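Rx protein (Solanum tuberosum, PDB 4M70) probably guards the plant against pathogens by indirectly sensing an avirulence protein and triggering the hypersensitive response, this chain being the N-terminal coiled-coil domain of the NB-LRR protein. Local coordinates at residues 78-83 with 90-95; 71-76 with 98-103; 59-64 with 108-113; 22-27 with 94-99. All coordinates share one frame; numbering follows the deposited sequence.

Interaction 1 of 4, residues 78-83 with 90-95; sequences RNVFLA and SRAMWE
Val80, in the last turn of helix 56-81, leans on Ala92 of helix 86-119 with one of its two methyls. From CB the side chain forks. CG1 stands opposite the backbone N (chi1 163°) and runs to the side, where it packs on Thr24 of helix 4-24. CG2 takes the other branch, beside the backbone N, and makes all of Val80's side-chain contacts across to 90-95. It meets the Ala92 methyl, with Val80 CG2 to Ala92 CB at 3.6 Å, and then spans the start of the next residue: Val80 CG2 lies 4.1 Å from Met93 N and 4.2 Å from Met93 CG. One methyl thus fills the angle between a small side chain and the base of a long one.

Ala92 points its own CB at the opposing helix. Beside Val80, roughly a right angle round the methyl, Asn79 adds only its stem, Asn79 CB to Ala92 CB being 4.0 Å. The amide of Asn79 turns back along its own helix, where ND2 is hydrogen-bonded to Glu76 OE1; no hydrogen bond crosses between the two segments. Because the residue in the middle carries just a methyl, the backbones come close, with Val80 CA only 5.7 Å from Ala92 CA. Just beyond, helix 56-81 finishes: Ala83 N bonds to Val80 O, three residues back, at 3.1 Å, and the chain then turns over a short connection into helix 86-119. This is the closed end of an antiparallel helical hairpin, the pair that forms half of the four-helix bundle.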
loop_
_atom_site.group_PDB
_atom_site.type_symbol
_atom_site.label_atom_id
_atom_site.label_comp_id
_atom_site.label_asym_id
_atom_site.label_seq_id
_atom_site.Cartn_x
_atom_site.Cartn_y
_atom_site.Cartn_z
ATOM N N ARG A 78 -10.791 -5.826 9.370
ATOM C CA ARG A 78 -11.642 -6.069 10.531
ATOM C C ARG A 78 -12.958 -5.304 10.394
ATOM O O ARG A 78 -14.023 -5.825 10.734
ATOM C CB ARG A 78 -10.937 -5.696 11.839
ATOM C CG ARG A 78 -9.890 -6.701 12.303
ATOM C CD ARG A 78 -9.477 -6.449 13.752
ATOM N NE ARG A 78 -8.762 -5.186 13.932
ATOM C CZ ARG A 78 -7.446 -5.046 13.786
ATOM N NH1 ARG A 78 -6.696 -6.090 13.452
ATOM N NH2 ARG A 78 -6.878 -3.865 13.971
ATOM N N ASN A 79 -12.889 -4.080 9.877
ATOM C CA ASN A 79 -14.106 -3.304 9.638
ATOM C C ASN A 79 -15.018 -3.942 8.583
ATOM O O ASN A 79 -16.241 -3.837 8.677
ATOM C CB ASN A 79 -13.776 -1.850 9.284
ATOM C CG ASN A 79 -13.230 -1.070 10.472
ATOM O OD1 ASN A 79 -13.400 -1.469 11.623
ATOM N ND2 ASN A 79 -12.570 0.050 10.195
ATOM N N VAL A 80 -14.423 -4.614 7.596
ATOM C CA VAL A 80 -15.186 -5.377 6.605
ATOM C C VAL A 80 -15.897 -6.552 7.276
ATOM O O VAL A 80 -17.065 -6.832 6.991
ATOM C CB VAL A 80 -14.296 -5.906 5.444
ATOM C CG1 VAL A 80 -15.001 -7.027 4.681
ATOM C CG2 VAL A 80 -13.915 -4.782 4.490
ATOM N N PHE A 81 -15.190 -7.241 8.169
ATOM C CA PHE A 81 -15.791 -8.362 8.889
ATOM C C PHE A 81 -16.991 -7.907 9.708
ATOM O O PHE A 81 -18.000 -8.606 9.792
ATOM C CB PHE A 81 -14.761 -9.042 9.795
ATOM C CG PHE A 81 -15.311 -10.204 10.580
ATOM C CD1 PHE A 81 -15.759 -10.023 11.882
ATOM C CD2 PHE A 81 -15.365 -11.477 10.027
ATOM C CE1 PHE A 81 -16.265 -11.086 12.618
ATOM C CE2 PHE A 81 -15.872 -12.549 10.760
ATOM C CZ PHE A 81 -16.321 -12.350 12.055
ATOM N N LEU A 82 -16.878 -6.726 10.299
ATOM C CA LEU A 82 -17.906 -6.210 11.187
ATOM C C LEU A 82 -19.014 -5.491 10.427
ATOM O O LEU A 82 -19.975 -5.018 11.035
ATOM C CB LEU A 82 -17.280 -5.268 12.216
ATOM C CG LEU A 82 -16.320 -5.916 13.217
ATOM C CD1 LEU A 82 -15.614 -4.857 14.061
ATOM C CD2 LEU A 82 -17.053 -6.912 14.106
ATOM N N ALA A 83 -18.872 -5.399 9.105
ATOM C CA ALA A 83 -19.823 -4.647 8.291
ATOM C C ALA A 83 -21.254 -5.144 8.464
ATOM O O ALA A 83 -21.554 -6.320 8.247
ATOM C CB ALA A 83 -19.421 -4.700 6.825
ATOM N N SER A 90 -18.532 -1.023 1.861
ATOM C CA SER A 90 -17.881 -0.312 0.770
ATOM C C SER A 90 -16.860 0.700 1.268
ATOM O O SER A 90 -15.786 0.835 0.688
ATOM C CB SER A 90 -18.913 0.377 -0.128
ATOM O OG SER A 90 -19.516 1.476 0.532
ATOM N N ARG A 91 -17.202 1.417 2.333
ATOM C CA ARG A 91 -16.272 2.378 2.913
ATOM C C ARG A 91 -14.990 1.673 3.358
ATOM O O ARG A 91 -13.883 2.159 3.096
ATOM C CB ARG A 91 -16.926 3.154 4.060
ATOM C CG ARG A 91 -16.002 4.120 4.786
ATOM C CD ARG A 91 -16.756 4.810 5.909
ATOM N NE ARG A 91 -17.851 5.624 5.380
ATOM C CZ ARG A 91 -18.671 6.365 6.122
ATOM N NH1 ARG A 91 -18.527 6.404 7.440
ATOM N NH2 ARG A 91 -19.638 7.069 5.546
ATOM N N ALA A 92 -15.138 0.530 4.025
ATOM C CA ALA A 92 -13.961 -0.229 4.459
ATOM C C ALA A 92 -13.106 -0.757 3.292
ATOM O O ALA A 92 -11.865 -0.644 3.314
ATOM C CB ALA A 92 -14.374 -1.367 5.386
ATOM N N MET A 93 -13.761 -1.320 2.274
ATOM C CA MET A 93 -13.044 -1.798 1.089
ATOM C C MET A 93 -12.276 -0.656 0.439
ATOM O O MET A 93 -11.088 -0.783 0.117
ATOM C CB MET A 93 -14.004 -2.419 0.070
ATOM C CG MET A 93 -14.574 -3.774 0.444
ATOM S SD MET A 93 -15.721 -4.370 -0.820
ATOM C CE MET A 93 -14.625 -4.595 -2.224
ATOM N N TRP A 94 -12.965 0.470 0.284
ATOM C CA TRP A 94 -12.397 1.665 -0.317
ATOM C C TRP A 94 -11.169 2.092 0.458
ATOM O O TRP A 94 -10.153 2.492 -0.124
ATOM C CB TRP A 94 -13.429 2.797 -0.313
ATOM C CG TRP A 94 -13.003 4.042 -1.047
ATOM C CD1 TRP A 94 -13.360 4.411 -2.314
ATOM C CD2 TRP A 94 -12.131 5.075 -0.559
ATOM N NE1 TRP A 94 -12.770 5.613 -2.637
ATOM C CE2 TRP A 94 -12.015 6.038 -1.579
ATOM C CE3 TRP A 94 -11.444 5.278 0.642
ATOM C CZ2 TRP A 94 -11.233 7.186 -1.431
ATOM C CZ3 TRP A 94 -10.670 6.418 0.783
ATOM C CH2 TRP A 94 -10.571 7.355 -0.248
ATOM N N GLU A 95 -11.272 2.018 1.779
ATOM C CA GLU A 95 -10.164 2.409 2.627
ATOM C C GLU A 95 -8.950 1.503 2.381
ATOM O O GLU A 95 -7.805 1.979 2.309
ATOM C CB GLU A 95 -10.577 2.390 4.095
ATOM C CG GLU A 95 -9.600 3.124 4.976
ATOM C CD GLU A 95 -9.594 4.612 4.679
ATOM O OE1 GLU A 95 -10.658 5.140 4.290
ATOM O OE2 GLU A 95 -8.530 5.251 4.830
#

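Interaction 2 of 4, residues 71-76 with 98-103; sequences DMVDSE and FVLEQA
Val99 puts both of its methyls against helix 56-81, one on Met72 and the other on Val73. Its chi1 of 69° sets CG2 opposite the backbone N and CG1 in the slot between N and the carbonyl carbon. CG2 takes the methionine: Met72 SD is 3.5 Å from Val99 CG2, and Met72 CB is 3.9 Å from the same methyl. Met72 leaves its helix pointing at the partner, but the sulfur passes Val99 obliquely, and the extended chi3 of 173° carries the CE methyl on away from it.

Val73 reaches across with CG2 alone. That methyl sits in the notch between two residues, Val73 CG2 to Val99 CG1 at 3.9 Å and Val73 CG2 to Leu100 CD2 at 3.8 Å, the side chains of Val73 and Leu100 crossing at about a right angle. Val73 and Leu100 also pack on helix 4-24, whereas Met72 and Val99 touch an aromatic side chain of another protein's chain.

The axes of segments 71-76 and 98-103 run antiparallel at 170°, 10.1 Å apart at closest approach. Methyls and one thioether sulfur make the whole contact, which implies cohesion through shape fit and exclusion of water, without directional bonds.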
loop_
_atom_site.group_PDB
_atom_site.type_symbol
_atom_site.label_atom_id
_atom_site.label_comp_id
_atom_site.label_asym_id
_atom_site.label_seq_id
_atom_site.Cartn_x
_atom_site.Cartn_y
_atom_site.Cartn_z
ATOM N N ASP A 71 -0.858 -2.292 9.413
ATOM C CA ASP A 71 -1.796 -2.001 10.491
ATOM C C ASP A 71 -3.139 -1.515 9.950
ATOM O O ASP A 71 -4.208 -1.967 10.391
ATOM C CB ASP A 71 -1.203 -0.966 11.447
ATOM C CG ASP A 71 -0.035 -1.512 12.248
ATOM O OD1 ASP A 71 0.097 -2.748 12.351
ATOM O OD2 ASP A 71 0.761 -0.697 12.757
ATOM N N MET A 72 -3.080 -0.615 8.970
ATOM C CA MET A 72 -4.299 -0.066 8.370
ATOM C C MET A 72 -5.143 -1.101 7.612
ATOM O O MET A 72 -6.374 -1.125 7.727
ATOM C CB MET A 72 -3.952 1.116 7.465
ATOM C CG MET A 72 -3.553 2.376 8.241
ATOM S SD MET A 72 -2.958 3.689 7.149
ATOM C CE MET A 72 -2.792 5.058 8.296
ATOM N N VAL A 73 -4.478 -1.951 6.836
ATOM C CA VAL A 73 -5.163 -3.009 6.105
ATOM C C VAL A 73 -5.805 -4.009 7.075
ATOM O O VAL A 73 -6.946 -4.435 6.874
ATOM C CB VAL A 73 -4.210 -3.731 5.117
ATOM C CG1 VAL A 73 -4.851 -5.002 4.572
ATOM C CG2 VAL A 73 -3.806 -2.793 3.978
ATOM N N ASP A 74 -5.070 -4.375 8.124
ATOM C CA ASP A 74 -5.605 -5.260 9.160
ATOM C C ASP A 74 -6.874 -4.666 9.783
ATOM O O ASP A 74 -7.912 -5.342 9.914
ATOM C CB ASP A 74 -4.559 -5.509 10.248
ATOM C CG ASP A 74 -3.561 -6.579 9.859
ATOM O OD1 ASP A 74 -3.865 -7.364 8.938
ATOM O OD2 ASP A 74 -2.478 -6.638 10.485
ATOM N N SER A 75 -6.780 -3.390 10.154
ATOM C CA SER A 75 -7.879 -2.697 10.819
ATOM C C SER A 75 -9.119 -2.592 9.938
ATOM O O SER A 75 -10.235 -2.917 10.361
ATOM C CB SER A 75 -7.430 -1.302 11.256
ATOM O OG SER A 75 -8.438 -0.652 12.017
ATOM N N GLU A 76 -8.914 -2.171 8.693
ATOM C CA GLU A 76 -10.024 -1.986 7.775
ATOM C C GLU A 76 -10.646 -3.309 7.340
ATOM O O GLU A 76 -11.851 -3.385 7.104
ATOM C CB GLU A 76 -9.586 -1.141 6.576
ATOM C CG GLU A 76 -9.181 0.278 6.967
ATOM C CD GLU A 76 -10.338 1.110 7.498
ATOM O OE1 GLU A 76 -11.509 0.721 7.306
ATOM O OE2 GLU A 76 -10.075 2.169 8.108
ATOM N N PHE A 98 -7.404 2.433 -1.114
ATOM C CA PHE A 98 -6.748 3.729 -1.043
ATOM C C PHE A 98 -5.417 3.649 -0.312
ATOM O O PHE A 98 -4.399 4.186 -0.783
ATOM C CB PHE A 98 -7.667 4.747 -0.371
ATOM C CG PHE A 98 -7.084 6.125 -0.270
ATOM C CD1 PHE A 98 -6.457 6.542 0.894
ATOM C CD2 PHE A 98 -7.155 7.006 -1.340
ATOM C CE1 PHE A 98 -5.915 7.812 0.994
ATOM C CE2 PHE A 98 -6.623 8.278 -1.244
ATOM C CZ PHE A 98 -5.997 8.680 -0.080
ATOM N N VAL A 99 -5.421 2.979 0.839
ATOM C CA VAL A 99 -4.186 2.862 1.602
ATOM C C VAL A 99 -3.142 2.048 0.838
ATOM O O VAL A 99 -1.960 2.412 0.822
ATOM C CB VAL A 99 -4.413 2.305 3.038
ATOM C CG1 VAL A 99 -4.836 0.850 3.008
ATOM C CG2 VAL A 99 -3.162 2.471 3.873
ATOM N N LEU A 100 -3.575 0.984 0.165
ATOM C CA LEU A 100 -2.623 0.170 -0.580
ATOM C C LEU A 100 -2.010 0.902 -1.771
ATOM O O LEU A 100 -0.819 0.753 -2.045
ATOM C CB LEU A 100 -3.254 -1.151 -1.018
ATOM C CG LEU A 100 -3.371 -2.174 0.110
ATOM C CD1 LEU A 100 -4.063 -3.445 -0.358
ATOM C CD2 LEU A 100 -1.981 -2.468 0.648
ATOM N N GLU A 101 -2.812 1.697 -2.472
ATOM C CA GLU A 101 -2.271 2.520 -3.555
ATOM C C GLU A 101 -1.306 3.605 -3.036
ATOM O O GLU A 101 -0.253 3.838 -3.645
ATOM C CB GLU A 101 -3.390 3.101 -4.418
ATOM C CG GLU A 101 -2.879 3.851 -5.644
ATOM C CD GLU A 101 -2.145 2.997 -6.656
ATOM O OE1 GLU A 101 -2.288 1.757 -6.641
ATOM O OE2 GLU A 101 -1.387 3.586 -7.456
ATOM N N GLN A 102 -1.669 4.283 -1.943
ATOM C CA GLN A 102 -0.763 5.281 -1.355
ATOM C C GLN A 102 0.580 4.645 -0.980
ATOM O O GLN A 102 1.669 5.170 -1.290
ATOM C CB GLN A 102 -1.386 5.929 -0.117
ATOM C CG GLN A 102 -2.609 6.791 -0.376
ATOM C CD GLN A 102 -2.263 8.249 -0.617
ATOM O OE1 GLN A 102 -2.081 8.680 -1.757
ATOM N NE2 GLN A 102 -2.160 9.016 0.462
ATOM N N ALA A 103 0.481 3.496 -0.318
ATOM C CA ALA A 103 1.645 2.747 0.133
ATOM C C ALA A 103 2.510 2.335 -1.049
ATOM O O ALA A 103 3.731 2.491 -1.016
ATOM C CB ALA A 103 1.208 1.523 0.913
#

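Interaction 3 of 4, residues 59-64 with 108-113; sequences EVEIVE and DSTVKQ
Ile62 and Thr110 slide past one another in opposite directions, each reaching for the other's helix. The threonine methyl lies beside the isoleucine branch, with Ile62 CG1 to Thr110 CG2 at 3.5 Å. Ile62 CD1 stretches further and also meets Val111, whose CG2 is 3.9 Å from it, the two side chains crossing at a slant. Thr110 is turned by its chi1 of -53° so that CG2 lies opposite the backbone N and faces helix 56-81, while OG1 sits beside N and is hydrogen-bonded to Cys106 O of its own helix.

Here the axes of 59-64 and 108-113 lie antiparallel at 159°, 9.9 Å apart at closest approach; they belong to helices 56-81 and 86-119, in the half of the four-helix bundle remote from the connection between those two. Ile62 also packs on Ala6 and Val10 of helix 4-24 and on Leu42 of helix 29-42, so it faces the bundle interior.

Glu61 approaches Thr110 from another side of the methyl. Its chain is extended beyond CG and crosses the threonine obliquely, bringing one carboxylate oxygen to the methyl: Glu61 OE1 is 3.5 Å from Thr110 CG2, and farther, at 3.8 Å, from Thr110 OG1.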
loop_
_atom_site.group_PDB
_atom_site.type_symbol
_atom_site.label_atom_id
_atom_site.label_comp_id
_atom_site.label_asym_id
_atom_site.label_seq_id
_atom_site.Cartn_x
_atom_site.Cartn_y
_atom_site.Cartn_z
ATOM N N GLU A 59 15.674 2.566 3.621
ATOM C CA GLU A 59 15.207 1.308 4.190
ATOM C C GLU A 59 14.282 1.578 5.376
ATOM O O GLU A 59 13.279 0.888 5.558
ATOM C CB GLU A 59 16.382 0.409 4.577
ATOM C CG GLU A 59 15.953 -0.967 5.048
ATOM C CD GLU A 59 17.076 -1.977 4.978
ATOM O OE1 GLU A 59 16.786 -3.193 4.940
ATOM O OE2 GLU A 59 18.248 -1.554 4.931
ATOM N N VAL A 60 14.632 2.575 6.185
ATOM C CA VAL A 60 13.775 3.006 7.285
ATOM C C VAL A 60 12.422 3.447 6.729
ATOM O O VAL A 60 11.365 3.052 7.241
ATOM C CB VAL A 60 14.416 4.166 8.087
ATOM C CG1 VAL A 60 13.413 4.775 9.062
ATOM C CG2 VAL A 60 15.650 3.684 8.832
ATOM N N GLU A 61 12.467 4.241 5.662
ATOM C CA GLU A 61 11.250 4.728 5.013
ATOM C C GLU A 61 10.330 3.582 4.559
ATOM O O GLU A 61 9.131 3.559 4.884
ATOM C CB GLU A 61 11.616 5.624 3.817
ATOM C CG GLU A 61 12.511 6.812 4.182
ATOM C CD GLU A 61 13.010 7.585 2.969
ATOM O OE1 GLU A 61 12.739 7.155 1.825
ATOM O OE2 GLU A 61 13.705 8.607 3.165
ATOM N N ILE A 62 10.910 2.613 3.850
ATOM C CA ILE A 62 10.161 1.456 3.371
ATOM C C ILE A 62 9.597 0.619 4.514
ATOM O O ILE A 62 8.427 0.223 4.492
ATOM C CB ILE A 62 11.026 0.553 2.464
ATOM C CG1 ILE A 62 11.360 1.259 1.148
ATOM C CG2 ILE A 62 10.305 -0.745 2.158
ATOM C CD1 ILE A 62 12.236 0.434 0.214
ATOM N N VAL A 63 10.435 0.349 5.509
ATOM C CA VAL A 63 10.019 -0.444 6.659
ATOM C C VAL A 63 8.828 0.159 7.396
ATOM O O VAL A 63 7.800 -0.515 7.591
ATOM C CB VAL A 63 11.196 -0.662 7.639
ATOM C CG1 VAL A 63 10.700 -1.104 9.014
ATOM C CG2 VAL A 63 12.172 -1.671 7.069
ATOM N N GLU A 64 8.950 1.425 7.788
ATOM C CA GLU A 64 7.866 2.054 8.537
ATOM C C GLU A 64 6.607 2.171 7.676
ATOM O O GLU A 64 5.503 1.889 8.160
ATOM C CB GLU A 64 8.287 3.386 9.165
ATOM C CG GLU A 64 7.231 3.880 10.155
ATOM C CD GLU A 64 7.711 4.990 11.078
ATOM O OE1 GLU A 64 8.866 5.447 10.936
ATOM O OE2 GLU A 64 6.930 5.375 11.979
ATOM N N ASP A 108 7.242 2.448 -4.326
ATOM C CA ASP A 108 7.773 2.526 -5.685
ATOM C C ASP A 108 8.774 3.675 -5.800
ATOM O O ASP A 108 9.899 3.494 -6.298
ATOM C CB ASP A 108 6.645 2.691 -6.706
ATOM C CG ASP A 108 7.157 2.835 -8.129
ATOM O OD1 ASP A 108 7.590 1.823 -8.720
ATOM O OD2 ASP A 108 7.116 3.963 -8.663
ATOM N N SER A 109 8.376 4.844 -5.300
ATOM C CA SER A 109 9.253 6.012 -5.310
ATOM C C SER A 109 10.567 5.748 -4.569
ATOM O O SER A 109 11.664 6.029 -5.084
ATOM C CB SER A 109 8.522 7.211 -4.700
ATOM O OG SER A 109 9.399 8.302 -4.498
ATOM N N THR A 110 10.451 5.171 -3.376
ATOM C CA THR A 110 11.621 4.905 -2.551
ATOM C C THR A 110 12.550 3.880 -3.197
ATOM O O THR A 110 13.766 4.004 -3.110
ATOM C CB THR A 110 11.229 4.430 -1.135
ATOM O OG1 THR A 110 10.316 5.367 -0.547
ATOM C CG2 THR A 110 12.466 4.311 -0.253
ATOM N N VAL A 111 11.978 2.873 -3.847
ATOM C CA VAL A 111 12.784 1.841 -4.494
ATOM C C VAL A 111 13.507 2.388 -5.727
ATOM O O VAL A 111 14.653 2.012 -6.002
ATOM C CB VAL A 111 11.930 0.601 -4.861
ATOM C CG1 VAL A 111 12.674 -0.315 -5.819
ATOM C CG2 VAL A 111 11.551 -0.170 -3.605
ATOM N N LYS A 112 12.853 3.288 -6.459
ATOM C CA LYS A 112 13.515 3.934 -7.595
ATOM C C LYS A 112 14.678 4.820 -7.135
ATOM O O LYS A 112 15.779 4.787 -7.711
ATOM C CB LYS A 112 12.505 4.732 -8.422
ATOM C CG LYS A 112 11.601 3.849 -9.274
ATOM C CD LYS A 112 10.468 4.636 -9.914
ATOM C CE LYS A 112 9.577 3.720 -10.728
ATOM N NZ LYS A 112 8.336 4.407 -11.187
ATOM N N GLN A 113 14.443 5.576 -6.066
ATOM C CA GLN A 113 15.510 6.363 -5.456
ATOM C C GLN A 113 16.640 5.448 -4.976
ATOM O O GLN A 113 17.821 5.792 -5.056
ATOM C CB GLN A 113 14.975 7.223 -4.309
ATOM C CG GLN A 113 16.028 8.117 -3.665
ATOM C CD GLN A 113 15.459 9.007 -2.577
ATOM O OE1 GLN A 113 14.254 9.003 -2.321
ATOM N NE2 GLN A 113 16.326 9.777 -1.930
#

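Interaction 4 of 4, residues 22-27 with 94-99; sequences ELTGCD and WEIFFV
An ST turn ends helix 4-24, and the chain just after it lies against helix 86-119. Thr24 OG1 accepts from the backbone N of Cys26 at 3.1 Å, with an N-H...O angle of 162°, and the same hydroxyl is bonded to Ser20 O one turn back. Two bonds therefore grip this buried oxygen. Between Thr24 and Cys26 the chain passes through Gly25 with a positive phi of 84°, where the helix is left behind.

The turn points the threonine methyl and then Cys26 at the partner helix. Thr24 CG2 rests loosely on the end of Ile96, at 4.3 Å from Ile96 CD1. Phe97 supplies most of the opposing surface: it starts to one side, with CG beside its backbone N (chi1 -69°), and its ring swings in toward the turn. Cys26 approaches that ring obliquely. Its SG is 5.2 Å from the ring centroid of Phe97, and Cys26 CB is 4.3 Å from Phe97 CZ. At the ring's edge, in its plane, stands a backbone carbonyl, with Asp27 O 3.8 Å from Phe97 CE1.

Leu28 packs on both Ile96 and Phe97 just beyond. The aromatic rim, with its slightly positive hydrogens, probably suits the carbonyl oxygen there, while the sulfur is in modest dispersive contact; the polar geometry that fixes the turn is local, and its hold on helix 86-119 is mainly apolar.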
loop_
_atom_site.group_PDB
_atom_site.type_symbol
_atom_site.label_atom_id
_atom_site.label_comp_id
_atom_site.label_asym_id
_atom_site.label_seq_id
_atom_site.Cartn_x
_atom_site.Cartn_y
_atom_site.Cartn_z
ATOM N N GLU A 22 -8.300 -13.107 1.603
ATOM C CA GLU A 22 -9.013 -14.275 2.100
ATOM C C GLU A 22 -10.237 -13.871 2.907
ATOM O O GLU A 22 -11.298 -14.489 2.792
ATOM C CB GLU A 22 -8.094 -15.141 2.958
ATOM C CG GLU A 22 -6.999 -15.855 2.186
ATOM C CD GLU A 22 -6.161 -16.759 3.072
ATOM O OE1 GLU A 22 -6.593 -17.050 4.210
ATOM O OE2 GLU A 22 -5.064 -17.169 2.633
ATOM N N LEU A 23 -10.095 -12.833 3.727
ATOM C CA LEU A 23 -11.213 -12.421 4.571
ATOM C C LEU A 23 -12.290 -11.629 3.829
ATOM O O LEU A 23 -13.486 -11.854 4.025
ATOM C CB LEU A 23 -10.721 -11.607 5.765
ATOM C CG LEU A 23 -11.880 -11.261 6.697
ATOM C CD1 LEU A 23 -12.511 -12.546 7.239
ATOM C CD2 LEU A 23 -11.447 -10.336 7.826
ATOM N N THR A 24 -11.857 -10.717 2.969
ATOM C CA THR A 24 -12.741 -9.727 2.369
ATOM C C THR A 24 -13.171 -10.109 0.959
ATOM O O THR A 24 -14.238 -9.700 0.501
ATOM C CB THR A 24 -12.058 -8.340 2.305
ATOM O OG1 THR A 24 -10.971 -8.381 1.370
ATOM C CG2 THR A 24 -11.531 -7.937 3.677
ATOM N N GLY A 25 -12.337 -10.872 0.260
ATOM C CA GLY A 25 -12.660 -11.243 -1.103
ATOM C C GLY A 25 -12.254 -10.160 -2.084
ATOM O O GLY A 25 -12.430 -10.313 -3.294
ATOM N N CYS A 26 -11.709 -9.065 -1.557
ATOM C CA CYS A 26 -11.291 -7.938 -2.385
ATOM C C CYS A 26 -10.225 -8.343 -3.387
ATOM O O CYS A 26 -9.441 -9.266 -3.144
ATOM C CB CYS A 26 -10.751 -6.791 -1.524
ATOM S SG CYS A 26 -11.947 -5.968 -0.458
ATOM N N ASP A 27 -10.202 -7.635 -4.512
ATOM C CA ASP A 27 -9.230 -7.904 -5.555
ATOM C C ASP A 27 -7.987 -7.092 -5.258
ATOM O O ASP A 27 -7.855 -5.948 -5.692
ATOM C CB ASP A 27 -9.800 -7.516 -6.921
ATOM C CG ASP A 27 -8.845 -7.806 -8.058
ATOM O OD1 ASP A 27 -8.053 -8.767 -7.948
ATOM O OD2 ASP A 27 -8.875 -7.056 -9.055
ATOM N N TRP A 94 -12.965 0.470 0.284
ATOM C CA TRP A 94 -12.397 1.665 -0.317
ATOM C C TRP A 94 -11.169 2.092 0.458
ATOM O O TRP A 94 -10.153 2.492 -0.124
ATOM C CB TRP A 94 -13.429 2.797 -0.313
ATOM C CG TRP A 94 -13.003 4.042 -1.047
ATOM C CD1 TRP A 94 -13.360 4.411 -2.314
ATOM C CD2 TRP A 94 -12.131 5.075 -0.559
ATOM N NE1 TRP A 94 -12.770 5.613 -2.637
ATOM C CE2 TRP A 94 -12.015 6.038 -1.579
ATOM C CE3 TRP A 94 -11.444 5.278 0.642
ATOM C CZ2 TRP A 94 -11.233 7.186 -1.431
ATOM C CZ3 TRP A 94 -10.670 6.418 0.783
ATOM C CH2 TRP A 94 -10.571 7.355 -0.248
ATOM N N GLU A 95 -11.272 2.018 1.779
ATOM C CA GLU A 95 -10.164 2.409 2.627
ATOM C C GLU A 95 -8.950 1.503 2.381
ATOM O O GLU A 95 -7.805 1.979 2.309
ATOM C CB GLU A 95 -10.577 2.390 4.095
ATOM C CG GLU A 95 -9.600 3.124 4.976
ATOM C CD GLU A 95 -9.594 4.612 4.679
ATOM O OE1 GLU A 95 -10.658 5.140 4.290
ATOM O OE2 GLU A 95 -8.530 5.251 4.830
ATOM N N ILE A 96 -9.204 0.201 2.244
ATOM C CA ILE A 96 -8.131 -0.743 1.910
ATOM C C ILE A 96 -7.444 -0.408 0.581
ATOM O O ILE A 96 -6.205 -0.358 0.502
ATOM C CB ILE A 96 -8.635 -2.204 1.871
ATOM C CG1 ILE A 96 -9.077 -2.658 3.265
ATOM C CG2 ILE A 96 -7.549 -3.149 1.369
ATOM C CD1 ILE A 96 -9.726 -4.020 3.270
ATOM N N PHE A 97 -8.253 -0.181 -0.453
ATOM C CA PHE A 97 -7.725 0.139 -1.782
ATOM C C PHE A 97 -6.865 1.397 -1.746
ATOM O O PHE A 97 -5.742 1.422 -2.261
ATOM C CB PHE A 97 -8.847 0.349 -2.793
ATOM C CG PHE A 97 -9.600 -0.894 -3.127
ATOM C CD1 PHE A 97 -8.992 -1.940 -3.804
ATOM C CD2 PHE A 97 -10.952 -0.982 -2.838
ATOM C CE1 PHE A 97 -9.708 -3.086 -4.119
ATOM C CE2 PHE A 97 -11.676 -2.114 -3.158
ATOM C CZ PHE A 97 -11.054 -3.169 -3.800
ATOM N N PHE A 98 -7.404 2.433 -1.114
ATOM C CA PHE A 98 -6.748 3.729 -1.043
ATOM C C PHE A 98 -5.417 3.649 -0.312
ATOM O O PHE A 98 -4.399 4.186 -0.783
ATOM C CB PHE A 98 -7.667 4.747 -0.371
ATOM C CG PHE A 98 -7.084 6.125 -0.270
ATOM C CD1 PHE A 98 -6.457 6.542 0.894
ATOM C CD2 PHE A 98 -7.155 7.006 -1.340
ATOM C CE1 PHE A 98 -5.915 7.812 0.994
ATOM C CE2 PHE A 98 -6.623 8.278 -1.244
ATOM C CZ PHE A 98 -5.997 8.680 -0.080
ATOM N N VAL A 99 -5.421 2.979 0.839
ATOM C CA VAL A 99 -4.186 2.862 1.602
ATOM C C VAL A 99 -3.142 2.048 0.838
ATOM O O VAL A 99 -1.960 2.412 0.822
ATOM C CB VAL A 99 -4.413 2.305 3.038
ATOM C CG1 VAL A 99 -4.836 0.850 3.008
ATOM C CG2 VAL A 99 -3.162 2.471 3.873
#

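Overall arrangement
Interactions 1, 2 and 3 follow one another along the same antiparallel pair, helices 56-81 and 86-119. They are nested: 78-83 with 90-95 closes the shortest loop, next to the connection, 71-76 with 98-103 lies about 11 Å further on between centres, and 59-64 with 108-113 about 28 Å from the first, on the opposite side of the chain's centre. Interaction 4 brings in the end of helix 4-24. Its centre is about 8 Å from those of interactions 1 and 2, sharing residues with both, and Met93 CE touches Cys26 SG. The hairpin is thus zipped lengthwise, with interaction 4 joining the end of helix 4-24 to it near the closed end, making one compact helical bundle.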